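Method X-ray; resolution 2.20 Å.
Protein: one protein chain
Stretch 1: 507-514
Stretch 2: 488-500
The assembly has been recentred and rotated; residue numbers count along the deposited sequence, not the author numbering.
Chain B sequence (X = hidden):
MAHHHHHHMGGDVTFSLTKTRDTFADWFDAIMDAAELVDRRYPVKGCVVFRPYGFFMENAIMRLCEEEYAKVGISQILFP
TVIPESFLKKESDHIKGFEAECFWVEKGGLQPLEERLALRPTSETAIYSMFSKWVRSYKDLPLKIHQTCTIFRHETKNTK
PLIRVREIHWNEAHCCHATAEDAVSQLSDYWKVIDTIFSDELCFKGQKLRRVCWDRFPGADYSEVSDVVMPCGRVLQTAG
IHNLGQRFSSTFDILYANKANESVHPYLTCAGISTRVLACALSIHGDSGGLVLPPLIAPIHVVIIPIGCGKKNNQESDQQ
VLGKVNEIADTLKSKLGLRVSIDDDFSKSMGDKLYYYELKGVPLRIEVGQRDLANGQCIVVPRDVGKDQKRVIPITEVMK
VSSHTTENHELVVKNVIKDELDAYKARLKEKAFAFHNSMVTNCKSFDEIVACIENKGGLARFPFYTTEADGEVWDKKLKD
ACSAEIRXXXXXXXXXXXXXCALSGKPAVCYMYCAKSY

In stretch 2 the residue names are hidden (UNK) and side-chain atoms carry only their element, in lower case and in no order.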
# COMPACT_ATOMS: atom_id res chain seq x y z
N PRO B 507 4.12 -10.39 49.90
CA PRO B 507 3.99 -8.97 49.57
C PRO B 507 3.83 -8.76 48.07
O PRO B 507 4.48 -9.45 47.27
CB PRO B 507 5.32 -8.37 50.06
CG PRO B 507 5.86 -9.35 51.04
CD PRO B 507 5.41 -10.68 50.55
N ALA B 508 2.95 -7.83 47.68
CA ALA B 508 2.68 -7.57 46.27
C ALA B 508 3.72 -6.60 45.71
O ALA B 508 4.06 -5.61 46.35
CB ALA B 508 1.28 -7.01 46.09
N VAL B 509 4.21 -6.90 44.51
CA VAL B 509 5.13 -6.00 43.79
C VAL B 509 4.52 -5.43 42.50
O VAL B 509 5.14 -4.59 41.86
CB VAL B 509 6.46 -6.71 43.43
CG1 VAL B 509 7.14 -7.23 44.68
CG2 VAL B 509 6.23 -7.84 42.43
N CYS B 510 3.32 -5.87 42.12
CA CYS B 510 2.66 -5.40 40.90
C CYS B 510 1.20 -5.81 40.88
O CYS B 510 0.77 -6.61 41.72
CB CYS B 510 3.35 -5.99 39.66
SG CYS B 510 3.12 -7.80 39.49
N TYR B 511 0.44 -5.28 39.92
CA TYR B 511 -0.90 -5.78 39.62
C TYR B 511 -0.84 -6.54 38.30
O TYR B 511 -0.56 -5.97 37.25
CB TYR B 511 -1.92 -4.64 39.51
CG TYR B 511 -1.97 -3.77 40.73
CD1 TYR B 511 -2.68 -4.16 41.87
CD2 TYR B 511 -1.30 -2.55 40.76
CE1 TYR B 511 -2.71 -3.36 43.00
CE2 TYR B 511 -1.34 -1.74 41.88
CZ TYR B 511 -2.04 -2.15 43.00
OH TYR B 511 -2.06 -1.34 44.10
N MET B 512 -1.09 -7.85 38.37
CA MET B 512 -1.17 -8.66 37.17
C MET B 512 -2.57 -8.57 36.60
O MET B 512 -3.53 -8.25 37.32
CB MET B 512 -0.80 -10.12 37.45
CG MET B 512 0.69 -10.36 37.55
SD MET B 512 1.56 -9.93 36.03
CE MET B 512 3.18 -10.60 36.37
N TYR B 513 -2.67 -8.83 35.30
CA TYR B 513 -3.93 -8.93 34.59
C TYR B 513 -4.06 -10.31 33.97
O TYR B 513 -3.17 -10.76 33.23
CB TYR B 513 -4.02 -7.89 33.48
CG TYR B 513 -4.14 -6.46 33.96
CD1 TYR B 513 -5.35 -5.81 33.94
CD2 TYR B 513 -3.02 -5.77 34.41
CE1 TYR B 513 -5.47 -4.49 34.35
CE2 TYR B 513 -3.12 -4.46 34.83
CZ TYR B 513 -4.34 -3.82 34.79
OH TYR B 513 -4.45 -2.52 35.21
N CYS B 514 -5.18 -10.96 34.25
CA CYS B 514 -5.46 -12.29 33.77
C CYS B 514 -6.67 -12.22 32.85
O CYS B 514 -7.58 -11.42 33.09
CB CYS B 514 -5.73 -13.21 34.97
SG CYS B 514 -6.67 -14.67 34.63
N UNK B 488 0.00 -10.05 31.87
CA UNK B 488 1.13 -9.22 32.30
C UNK B 488 0.72 -8.13 33.28
O UNK B 488 -0.39 -8.14 33.83
N UNK B 489 1.64 -7.20 33.49
CA UNK B 489 1.40 -6.06 34.36
C UNK B 489 1.79 -4.77 33.64
O UNK B 489 2.52 -4.80 32.66
n UNK B 489 5.68 -5.07 35.52
c UNK B 489 5.75 -6.24 34.92
n UNK B 489 4.54 -6.77 34.90
c UNK B 489 2.20 -6.21 35.65
c UNK B 489 4.38 -4.84 35.91
c UNK B 489 3.65 -5.91 35.51
N UNK B 490 1.28 -3.65 34.14
CA UNK B 490 1.66 -2.34 33.65
C UNK B 490 2.69 -1.75 34.61
O UNK B 490 2.36 -1.46 35.75
n UNK B 490 -0.37 0.34 32.17
c UNK B 490 0.43 -1.43 33.59
o UNK B 490 1.79 0.38 32.79
c UNK B 490 0.68 -0.15 32.81
N UNK B 491 3.96 -1.60 34.16
CA UNK B 491 4.98 -1.10 35.07
C UNK B 491 4.71 0.32 35.57
O UNK B 491 5.19 0.69 36.65
c UNK B 491 4.53 -1.91 32.84
c UNK B 491 6.26 -1.14 34.22
c UNK B 491 5.98 -2.08 33.14
N UNK B 492 3.95 1.10 34.80
CA UNK B 492 3.57 2.46 35.19
C UNK B 492 2.50 2.52 36.30
O UNK B 492 2.26 3.59 36.85
c UNK B 492 4.18 3.41 32.91
o UNK B 492 3.88 3.22 31.70
c UNK B 492 3.08 3.24 33.96
o UNK B 492 5.33 3.73 33.29
N UNK B 493 1.86 1.39 36.61
CA UNK B 493 0.97 1.30 37.76
C UNK B 493 1.79 0.90 38.97
O UNK B 493 2.39 -0.17 38.99
o UNK B 493 -2.48 -1.26 37.22
c UNK B 493 -0.12 0.25 37.54
c UNK B 493 -1.20 0.64 36.55
c UNK B 493 -2.18 -0.49 36.29
o UNK B 493 -2.65 -0.61 35.14
N UNK B 494 1.82 1.76 39.98
CA UNK B 494 2.62 1.46 41.18
C UNK B 494 1.78 0.90 42.32
O UNK B 494 0.73 1.44 42.67
o UNK B 494 5.55 1.54 41.60
n UNK B 494 5.46 3.53 40.56
c UNK B 494 4.91 2.53 41.26
c UNK B 494 3.44 2.67 41.62
N UNK B 495 2.24 -0.23 42.87
CA UNK B 495 1.52 -0.91 43.92
C UNK B 495 1.62 -0.12 45.22
O UNK B 495 2.64 0.51 45.51
c UNK B 495 1.13 -3.11 45.11
c UNK B 495 2.03 -2.36 44.14
c UNK B 495 3.48 -2.37 44.64
N UNK B 496 0.53 -0.13 45.98
CA UNK B 496 0.49 0.53 47.26
C UNK B 496 1.35 -0.29 48.22
O UNK B 496 1.32 -1.52 48.17
c UNK B 496 -0.95 0.63 47.76
c UNK B 496 -1.55 2.92 46.95
c UNK B 496 -1.89 1.44 46.85
c UNK B 496 -3.35 1.17 47.19
N UNK B 497 2.14 0.37 49.09
CA UNK B 497 2.91 -0.43 50.03
C UNK B 497 2.00 -1.21 50.98
O UNK B 497 0.91 -0.73 51.32
c UNK B 497 3.75 0.61 50.79
c UNK B 497 3.03 1.91 50.59
c UNK B 497 2.36 1.82 49.26
N UNK B 498 2.41 -2.41 51.36
CA UNK B 498 1.64 -3.24 52.27
C UNK B 498 0.50 -4.02 51.63
O UNK B 498 -0.19 -4.78 52.31
N UNK B 499 0.30 -3.86 50.32
CA UNK B 499 -0.69 -4.67 49.61
C UNK B 499 -0.11 -6.08 49.47
O UNK B 499 1.10 -6.25 49.35
c UNK B 499 -1.02 -4.05 48.25
c UNK B 499 -2.43 -4.38 47.75
c UNK B 499 -3.00 -3.34 46.79
o UNK B 499 -2.34 -2.32 46.52
o UNK B 499 -4.13 -3.55 46.32
N UNK B 500 -0.98 -7.09 49.52
CA UNK B 500 -0.52 -8.48 49.46
C UNK B 500 -0.98 -9.16 48.18
O UNK B 500 -2.01 -8.81 47.61
c UNK B 500 -1.01 -9.31 50.68
c UNK B 500 -2.55 -9.33 50.76
c UNK B 500 -0.38 -8.77 51.99
O HOH W 1 2.01 -3.36 38.30
O HOH W 2 -0.07 -3.44 36.48

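Position 488 has no side-chain atoms. Its backbone O accepts a hydrogen bond from Tyr513 N at 2.8 Å, in an antiparallel pair. At its phi/psi of 156/-167 a CB would jam against the preceding carbonyl O. It is Gly488.

Position 489 carries one carbon, then a five-membered ring of three carbons and two nitrogens. Its CB lies 3.2 Å from Tyr511 O, and the ring is near the sulfur of Cys510. This is His489. Cys510 SG sits 4.9 Å from the centroid of the His489 ring.

Position 490 has two carbons, the second bearing one oxygen and one nitrogen. It is Asn490. Its backbone N donates to water 2 at 2.7 Å, and that water donates to Tyr511 O, also at 2.7 Å.

Position 491 has three carbons closing a ring onto its own N. It is Pro491 and makes no contact with stretch 1.

Position 492 has two carbons, the second with two oxygens. It is Asp492, also out of contact. Its N bonds to Asn490 OD1 at 3.0 Å.

Position 493 has three carbons, the third with two oxygens. One oxygen lies within reach of the Tyr513 hydroxyl. It is Glu493. Tyr513 OH donates to Glu493 OE1 at 2.6 Å.

Position 494 again has two carbons, with one oxygen and one nitrogen on the second. It is Asn494. The side chain points away, but its backbone O is at the Tyr511 ring edge.

Position 495 has one carbon bearing two more, packed against Ala508 and Tyr511. It is Val495. Its CG2 is 4.0 Å from Ala508 CB and 3.9 Å from Tyr511 CZ.

Position 496 has four carbons, forked at the second. It is Leu496. Its N makes a weak 3.4 Å hydrogen bond to Tyr511 OH.

Position 497 has three carbons in a ring onto N: Pro497. Position 498 has none, and its positive phi favours glycine: Gly498. Neither touches stretch 1.

Position 499 has three carbons and two terminal oxygens. One oxygen meets the Tyr511 hydroxyl. It is Glu499; Tyr511 OH donates to its OE1 at 2.6 Å.

Position 500 has one carbon bearing two. It is Val500, pointing away while its backbone bridges Pro507.

Backbone bonds hold both ends of the contact: Tyr513 N to Gly488 O, and Ala508 N to Glu499 O at 3.0 Å. Between them, two tyrosine hydroxyls reach two carboxylates, while Val495 fills the space by Ala508 and Tyr511.

Stretch 2, residues 488-500: GHNPDENVLPGEV
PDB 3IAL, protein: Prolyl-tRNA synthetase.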